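Side-chain contacts in extracellular invertase (Aspergillus kawachii, PDB 5XH8), which probably cleaves the beta-fructofuranoside bond of sucrose and, with high transfructosylation activity, passes fructosyl units on to sugar acceptors to build fructooligosaccharides such as 1-kestose: residues Gly237-Arg242 with Ala521-Leu526; Gly310-Gly315 with Leu414-Ala419; Leu551-Tyr554 with Arg558-Leu561. All blocks are in the same frame, centred on the assembly; numbering follows the deposited sequence.

Interaction 1: residues Gly237-Arg242 with Ala521-Leu526; sequences GTWAGR and AGKLRL
K523 lies over one face of the W239 indole, and the evidence for a combined CH-pi and cation-pi contact is geometric. Its CE stands 3.9 Å from the centroid of the W239 six-membered ring and 19° off the ring normal; its NZ lies 4.8 Å from the same centroid, also over the face. The K523 chain is bent at chi2 (-80°) and again at chi3, which folds the methylene run over the indole instead of letting it extend past. N495 is the stronger polar partner of the ammonium group, so the ring adds to a charge already held.

An apolar contact lies on the same face: T238 CG2 also sits above the indole plane and comes within 3.6 Å of K523 CE.

R525 meets the indole differently. Its NH2 approaches W239 CZ2 at 3.5 Å, in plane at the ring edge, and the guanidinium is turned 80° to the indole, presenting its own face to that edge. This is a perpendicular packing, with the charge paired to E496 and E392. E392 also accepts from W239 NE1, and so helps fix the rotation of both flat groups.

The contact joins the loop between strands 219-227 and 247-248, in the N-terminal domain, to the end of strand 520-523, an outermost strand of a C-terminal-domain sheet, where strand 497-501 runs alongside.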
loop_
_atom_site.group_PDB
_atom_site.type_symbol
_atom_site.label_atom_id
_atom_site.label_comp_id
_atom_site.label_asym_id
_atom_site.label_seq_id
_atom_site.Cartn_x
_atom_site.Cartn_y
_atom_site.Cartn_z
ATOM N N GLY A 237 -28.100 27.136 4.798
ATOM C CA GLY A 237 -26.745 27.652 5.032
ATOM C C GLY A 237 -26.639 28.610 6.195
ATOM O O GLY A 237 -25.586 29.193 6.408
ATOM N N THR A 238 -27.717 28.761 6.966
ATOM C CA THR A 238 -27.755 29.748 8.038
ATOM C C THR A 238 -27.078 29.230 9.286
ATOM O O THR A 238 -26.289 29.938 9.885
ATOM C CB THR A 238 -29.215 30.140 8.399
ATOM O OG1 THR A 238 -29.896 30.564 7.220
ATOM C CG2 THR A 238 -29.258 31.256 9.413
ATOM N N TRP A 239 -27.421 28.015 9.700
ATOM C CA TRP A 239 -27.100 27.536 11.051
ATOM C C TRP A 239 -25.873 26.597 11.178
ATOM O O TRP A 239 -25.360 26.407 12.277
ATOM C CB TRP A 239 -28.344 26.858 11.653
ATOM C CG TRP A 239 -29.524 27.816 11.759
ATOM C CD1 TRP A 239 -30.602 27.900 10.910
ATOM C CD2 TRP A 239 -29.712 28.850 12.748
ATOM N NE1 TRP A 239 -31.452 28.912 11.324
ATOM C CE2 TRP A 239 -30.933 29.508 12.442
ATOM C CE3 TRP A 239 -28.969 29.281 13.858
ATOM C CZ2 TRP A 239 -31.422 30.572 13.205
ATOM C CZ3 TRP A 239 -29.463 30.341 14.624
ATOM C CH2 TRP A 239 -30.674 30.974 14.288
ATOM N N ALA A 240 -25.441 25.994 10.080
ATOM C CA ALA A 240 -24.410 24.946 10.134
ATOM C C ALA A 240 -23.505 24.944 8.919
ATOM O O ALA A 240 -23.134 23.887 8.395
ATOM C CB ALA A 240 -25.070 23.597 10.333
ATOM N N GLY A 241 -23.137 26.153 8.487
ATOM C CA GLY A 241 -22.184 26.348 7.414
ATOM C C GLY A 241 -22.606 25.600 6.180
ATOM O O GLY A 241 -23.791 25.611 5.828
ATOM N N ARG A 242 -21.635 24.954 5.532
ATOM C CA ARG A 242 -21.895 24.076 4.402
ATOM C C ARG A 242 -21.189 22.730 4.587
ATOM O O ARG A 242 -20.171 22.615 5.284
ATOM C CB ARG A 242 -21.459 24.715 3.087
ATOM C CG ARG A 242 -21.902 26.164 2.867
ATOM C CD ARG A 242 -21.723 26.573 1.408
ATOM N NE ARG A 242 -22.680 25.860 0.549
ATOM C CZ ARG A 242 -23.944 26.243 0.287
ATOM N NH1 ARG A 242 -24.458 27.353 0.791
ATOM N NH2 ARG A 242 -24.716 25.485 -0.485
ATOM N N ALA A 521 -17.827 36.124 14.007
ATOM C CA ALA A 521 -19.263 36.083 14.275
ATOM C C ALA A 521 -19.763 34.665 14.356
ATOM O O ALA A 521 -19.274 33.793 13.628
ATOM C CB ALA A 521 -20.015 36.819 13.164
ATOM N N GLY A 522 -20.746 34.440 15.228
ATOM C CA GLY A 522 -21.559 33.233 15.200
ATOM C C GLY A 522 -23.035 33.452 15.531
ATOM O O GLY A 522 -23.369 34.319 16.327
ATOM N N LYS A 523 -23.902 32.654 14.910
ATOM C CA LYS A 523 -25.358 32.699 15.129
ATOM C C LYS A 523 -25.739 32.123 16.481
ATOM O O LYS A 523 -25.246 31.052 16.873
ATOM C CB LYS A 523 -26.103 31.871 14.083
ATOM C CG LYS A 523 -25.941 32.356 12.658
ATOM C CD LYS A 523 -26.838 33.537 12.351
ATOM C CE LYS A 523 -28.313 33.156 12.369
ATOM N NZ LYS A 523 -29.076 34.150 11.568
ATOM N N LEU A 524 -26.626 32.836 17.181
ATOM C CA LEU A 524 -27.210 32.348 18.420
ATOM C C LEU A 524 -28.652 32.867 18.509
ATOM O O LEU A 524 -28.853 34.070 18.545
ATOM C CB LEU A 524 -26.415 32.849 19.623
ATOM C CG LEU A 524 -27.014 32.494 20.989
ATOM C CD1 LEU A 524 -27.053 30.985 21.221
ATOM C CD2 LEU A 524 -26.240 33.196 22.086
ATOM N N ARG A 525 -29.630 31.961 18.512
ATOM C CA ARG A 525 -31.027 32.333 18.698
ATOM C C ARG A 525 -31.357 32.298 20.176
ATOM O O ARG A 525 -31.076 31.316 20.866
ATOM C CB ARG A 525 -31.980 31.401 17.961
ATOM C CG ARG A 525 -33.453 31.628 18.331
ATOM C CD ARG A 525 -34.392 31.141 17.258
ATOM N NE ARG A 525 -34.202 31.916 16.045
ATOM C CZ ARG A 525 -34.664 31.580 14.850
ATOM N NH1 ARG A 525 -35.398 30.483 14.670
ATOM N NH2 ARG A 525 -34.400 32.364 13.818
ATOM N N LEU A 526 -31.949 33.393 20.638
ATOM C CA LEU A 526 -32.550 33.506 21.966
ATOM C C LEU A 526 -34.049 33.354 21.705
ATOM O O LEU A 526 -34.648 34.174 21.000
ATOM C CB LEU A 526 -32.219 34.884 22.570
ATOM C CG LEU A 526 -30.710 35.124 22.789
ATOM C CD1 LEU A 526 -30.386 36.546 23.243
ATOM C CD2 LEU A 526 -30.168 34.113 23.796
#

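Interaction 2: residues Gly310-Gly315 with Leu414-Ala419; sequences GFLDWG and LGISIA. With NA (sodium ion), chain B.
The corner at L312, where the chain leaves strand 302-311 of the N-terminal beta-propeller domain, meets strand 408-418 through a small buried apolar contact beside a sodium site. L312 and I416 have the nearest CA atoms, 7.5 Å apart, a spacing bridged by the I416 side chain, which reaches backbone oxygen as well as the L312 methyl. I416 places its CD1 against the corner: this methyl lies 3.7 Å from F311 O and 4.2 Å from L312 CD1. With CG1 of I416 anti to its carbonyl carbon (chi1 -54°) and the chain then extended (chi2 169°), CD1 is carried across the gap. The two side chains meet obliquely, and only 123 Å² is buried in all; the close contacts are all made by the single methyl I416 CD1. L376, S344 and V346 also pack on L312.

Beyond the corner, polar groups probably help shape the metal site. D313 OD1 accepts from G315 N at 2.8 Å, on the anti side and 27° out of the carboxylate plane, which closes an Asx turn. The same oxygen bonds S318 OG, while OD2 forms a salt bridge with R374; these partners would be expected to favour a charged carboxylate. The turn presents G315 O to the sodium ion at 2.4 Å. A water, also 2.4 Å from the sodium, donates to D313 O. Backbone oxygens of H287, F316 and S318 complete the coordination. The arrangement is that of an Asx turn beside a metal site built from main-chain carbonyls and water, at a corner of the chain in a GH32 propeller.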
loop_
_atom_site.group_PDB
_atom_site.type_symbol
_atom_site.label_atom_id
_atom_site.label_comp_id
_atom_site.label_asym_id
_atom_site.label_seq_id
_atom_site.Cartn_x
_atom_site.Cartn_y
_atom_site.Cartn_z
ATOM N N GLY A 310 -25.008 22.246 13.871
ATOM C CA GLY A 310 -24.527 23.562 14.269
ATOM C C GLY A 310 -23.020 23.602 14.233
ATOM O O GLY A 310 -22.390 22.727 13.622
ATOM N N PHE A 311 -22.453 24.606 14.899
ATOM C CA PHE A 311 -21.003 24.754 15.003
ATOM C C PHE A 311 -20.555 24.330 16.397
ATOM O O PHE A 311 -21.165 24.724 17.396
ATOM C CB PHE A 311 -20.574 26.194 14.745
ATOM C CG PHE A 311 -20.537 26.572 13.298
ATOM C CD1 PHE A 311 -21.705 26.939 12.633
ATOM C CD2 PHE A 311 -19.331 26.595 12.590
ATOM C CE1 PHE A 311 -21.674 27.299 11.305
ATOM C CE2 PHE A 311 -19.297 26.962 11.246
ATOM C CZ PHE A 311 -20.472 27.321 10.603
ATOM N N LEU A 312 -19.528 23.481 16.471
ATOM C CA LEU A 312 -18.824 23.238 17.719
ATOM C C LEU A 312 -18.017 24.492 18.137
ATOM O O LEU A 312 -17.811 24.765 19.346
ATOM C CB LEU A 312 -17.929 22.013 17.570
ATOM C CG LEU A 312 -17.094 21.601 18.776
ATOM C CD1 LEU A 312 -17.947 21.351 20.013
ATOM C CD2 LEU A 312 -16.296 20.377 18.408
ATOM N N ASP A 313 -17.537 25.226 17.148
ATOM C CA ASP A 313 -16.942 26.549 17.402
ATOM C C ASP A 313 -17.069 27.393 16.147
ATOM O O ASP A 313 -16.679 26.954 15.057
ATOM C CB ASP A 313 -15.468 26.491 17.858
ATOM C CG ASP A 313 -15.024 27.804 18.500
ATOM O OD1 ASP A 313 -14.702 28.749 17.746
ATOM O OD2 ASP A 313 -15.051 27.915 19.742
ATOM N N TRP A 314 -17.621 28.598 16.318
ATOM C CA TRP A 314 -17.857 29.534 15.215
ATOM C C TRP A 314 -16.598 30.269 14.758
ATOM O O TRP A 314 -16.641 30.979 13.748
ATOM C CB TRP A 314 -18.968 30.562 15.582
ATOM C CG TRP A 314 -20.363 30.019 15.560
ATOM C CD1 TRP A 314 -21.028 29.407 16.586
ATOM C CD2 TRP A 314 -21.270 30.053 14.461
ATOM N NE1 TRP A 314 -22.283 29.042 16.184
ATOM C CE2 TRP A 314 -22.463 29.434 14.887
ATOM C CE3 TRP A 314 -21.192 30.548 13.151
ATOM C CZ2 TRP A 314 -23.568 29.292 14.052
ATOM C CZ3 TRP A 314 -22.287 30.413 12.321
ATOM C CH2 TRP A 314 -23.463 29.780 12.774
ATOM N N GLY A 315 -15.481 30.120 15.476
ATOM C CA GLY A 315 -14.235 30.797 15.089
ATOM C C GLY A 315 -13.789 30.471 13.675
ATOM O O GLY A 315 -13.848 29.303 13.239
ATOM N N LEU A 414 -27.250 20.313 21.020
ATOM C CA LEU A 414 -25.967 19.874 21.580
ATOM C C LEU A 414 -25.509 20.870 22.655
ATOM O O LEU A 414 -25.376 22.073 22.396
ATOM C CB LEU A 414 -24.889 19.734 20.495
ATOM C CG LEU A 414 -23.530 19.242 21.017
ATOM C CD1 LEU A 414 -23.612 17.780 21.429
ATOM C CD2 LEU A 414 -22.420 19.465 19.999
ATOM N N GLY A 415 -25.274 20.341 23.843
ATOM C CA GLY A 415 -24.692 21.096 24.945
ATOM C C GLY A 415 -23.176 21.141 24.803
ATOM O O GLY A 415 -22.538 20.093 24.612
ATOM N N ILE A 416 -22.626 22.358 24.866
ATOM C CA ILE A 416 -21.193 22.644 24.766
ATOM C C ILE A 416 -20.820 23.468 25.995
ATOM O O ILE A 416 -21.297 24.586 26.141
ATOM C CB ILE A 416 -20.866 23.458 23.467
ATOM C CG1 ILE A 416 -21.411 22.753 22.216
ATOM C CG2 ILE A 416 -19.357 23.698 23.358
ATOM C CD1 ILE A 416 -21.376 23.565 20.952
ATOM N N SER A 417 -19.972 22.929 26.870
ATOM C CA SER A 417 -19.507 23.649 28.042
ATOM C C SER A 417 -18.039 23.317 28.326
ATOM O O SER A 417 -17.529 22.293 27.884
ATOM C CB SER A 417 -20.362 23.278 29.262
ATOM O OG SER A 417 -20.274 21.880 29.476
ATOM N N ILE A 418 -17.373 24.177 29.083
ATOM C CA ILE A 418 -15.985 23.960 29.453
ATOM C C ILE A 418 -15.958 22.745 30.372
ATOM O O ILE A 418 -16.764 22.652 31.268
ATOM C CB ILE A 418 -15.426 25.179 30.222
ATOM C CG1 ILE A 418 -15.469 26.437 29.345
ATOM C CG2 ILE A 418 -14.006 24.902 30.711
ATOM C CD1 ILE A 418 -15.287 27.731 30.104
ATOM N N ALA A 419 -15.043 21.817 30.172
ATOM C CA ALA A 419 -14.977 20.658 31.057
ATOM C C ALA A 419 -14.900 21.098 32.523
ATOM O O ALA A 419 -14.196 22.072 32.868
ATOM C CB ALA A 419 -13.798 19.784 30.710
HETATM NA NA NA B . -13.618 27.580 11.622
HETATM O O HOH W 1 -15.869 27.078 12.344
#

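Interaction 3: residues Leu551-Tyr554 with Arg558-Leu561; sequences LEVY and RFAL
V553 O is gripped by two groups of the partner strand: L561 N donates to it at 2.9 Å, and A560 CA makes a CA-H...O contact with it at 3.2 Å. The return bond, from V553 N to L561 O, is the shorter of the two backbone hydrogen bonds at 2.8 Å. Together they define V553 and L561 as an antiparallel hydrogen-bonded pair; Y554 and A560 follow as a non-hydrogen-bonded pair. A similar CA-H...O contact runs from Y554 CA to F559 O.

On the V553 face, the side chains of V553 and L561 lie side by side, their CB atoms 4.3 Å apart. F559 has its CG anti to the backbone N (chi1 176°), which brings CE1 to 4.5 Å from V553 CG1. The Y554 ring meets A560 CB obliquely on the other face, with CD2 at 4.3 Å.

Near the turn, R558 and F559 both stand opposite A555 in a classic beta bulge. The Y554 hydroxyl makes a weak bond to E552 OE1, but R374 is the stronger partner of that hydroxyl and also salt-bridges the carboxylate, which H31 engages too. The chemistry thus implies a hairpin zipped by its backbone, with apolar contacts on both faces and the buried polar ends satisfied by neighbouring strands and loops.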
loop_
_atom_site.group_PDB
_atom_site.type_symbol
_atom_site.label_atom_id
_atom_site.label_comp_id
_atom_site.label_asym_id
_atom_site.label_seq_id
_atom_site.Cartn_x
_atom_site.Cartn_y
_atom_site.Cartn_z
ATOM N N LEU A 551 -9.187 34.207 23.094
ATOM C CA LEU A 551 -10.531 34.521 23.541
ATOM C C LEU A 551 -11.483 33.375 23.198
ATOM O O LEU A 551 -11.593 32.986 22.039
ATOM C CB LEU A 551 -11.050 35.822 22.878
ATOM C CG LEU A 551 -12.544 36.152 23.113
ATOM C CD1 LEU A 551 -12.896 36.347 24.586
ATOM C CD2 LEU A 551 -12.919 37.381 22.308
ATOM N N GLU A 552 -12.186 32.879 24.204
ATOM C CA GLU A 552 -13.287 31.952 24.013
ATOM C C GLU A 552 -14.573 32.568 24.579
ATOM O O GLU A 552 -14.633 32.962 25.748
ATOM C CB GLU A 552 -12.984 30.606 24.667
ATOM C CG GLU A 552 -11.751 29.920 24.060
ATOM C CD GLU A 552 -11.535 28.485 24.531
ATOM O OE1 GLU A 552 -12.528 27.753 24.720
ATOM O OE2 GLU A 552 -10.364 28.063 24.676
ATOM N N VAL A 553 -15.587 32.640 23.725
ATOM C CA VAL A 553 -16.893 33.166 24.069
ATOM C C VAL A 553 -17.898 32.010 24.097
ATOM O O VAL A 553 -18.131 31.376 23.073
ATOM C CB VAL A 553 -17.336 34.205 23.023
ATOM C CG1 VAL A 553 -18.707 34.787 23.397
ATOM C CG2 VAL A 553 -16.282 35.303 22.895
ATOM N N TYR A 554 -18.462 31.745 25.273
ATOM C CA TYR A 554 -19.526 30.784 25.467
ATOM C C TYR A 554 -20.871 31.473 25.771
ATOM O O TYR A 554 -20.909 32.531 26.449
ATOM C CB TYR A 554 -19.187 29.856 26.623
ATOM C CG TYR A 554 -17.929 29.008 26.433
ATOM C CD1 TYR A 554 -16.660 29.515 26.718
ATOM C CD2 TYR A 554 -18.019 27.687 25.991
ATOM C CE1 TYR A 554 -15.511 28.738 26.546
ATOM C CE2 TYR A 554 -16.882 26.887 25.833
ATOM C CZ TYR A 554 -15.630 27.414 26.097
ATOM O OH TYR A 554 -14.527 26.602 25.937
ATOM N N ARG A 558 -24.604 26.207 24.923
ATOM C CA ARG A 558 -24.821 25.688 23.568
ATOM C C ARG A 558 -24.132 26.480 22.455
ATOM O O ARG A 558 -24.413 26.265 21.295
ATOM C CB ARG A 558 -26.330 25.609 23.273
ATOM C CG ARG A 558 -27.049 26.948 23.193
ATOM C CD ARG A 558 -28.559 26.761 23.371
ATOM N NE ARG A 558 -29.328 27.926 22.915
ATOM C CZ ARG A 558 -30.189 28.645 23.646
ATOM N NH1 ARG A 558 -30.434 28.362 24.931
ATOM N NH2 ARG A 558 -30.819 29.671 23.076
ATOM N N PHE A 559 -23.228 27.383 22.801
ATOM C CA PHE A 559 -22.614 28.262 21.824
ATOM C C PHE A 559 -21.169 28.459 22.205
ATOM O O PHE A 559 -20.873 28.656 23.379
ATOM C CB PHE A 559 -23.303 29.609 21.811
ATOM C CG PHE A 559 -22.674 30.600 20.894
ATOM C CD1 PHE A 559 -21.654 31.438 21.343
ATOM C CD2 PHE A 559 -23.092 30.705 19.590
ATOM C CE1 PHE A 559 -21.069 32.359 20.491
ATOM C CE2 PHE A 559 -22.519 31.625 18.735
ATOM C CZ PHE A 559 -21.515 32.465 19.192
ATOM N N ALA A 560 -20.286 28.401 21.206
ATOM C CA ALA A 560 -18.871 28.754 21.388
ATOM C C ALA A 560 -18.309 29.448 20.169
ATOM O O ALA A 560 -18.536 29.007 19.047
ATOM C CB ALA A 560 -18.032 27.521 21.726
ATOM N N LEU A 561 -17.557 30.523 20.414
ATOM C CA LEU A 561 -16.884 31.301 19.377
ATOM C C LEU A 561 -15.511 31.730 19.916
ATOM O O LEU A 561 -15.438 32.418 20.951
ATOM C CB LEU A 561 -17.693 32.536 19.028
ATOM C CG LEU A 561 -17.062 33.606 18.116
ATOM C CD1 LEU A 561 -16.643 33.057 16.783
ATOM C CD2 LEU A 561 -18.057 34.726 17.875
#

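How the interactions relate
Interactions 2 and 3 lie closest, with centres 7 Å apart, and W314 links them: its N probably hydrogen-bonds A560 O at 2.9 Å, while its ring meets that of F559 at about 25° between planes. The W314 indole also packs on G522, its CD2 3.3 Å from G522 CA, so it touches both interaction 1 and interaction 3. R525 O and R558 NH2, 2.8 Å apart, probably bond interaction 1 to interaction 3. Along the chain, interaction 2 is nested inside the loop closed by interaction 1, and interaction 3 follows. Interaction 2 holds the sodium ligand G315; a bound glycerol lies about 9 Å from the W239 side chain.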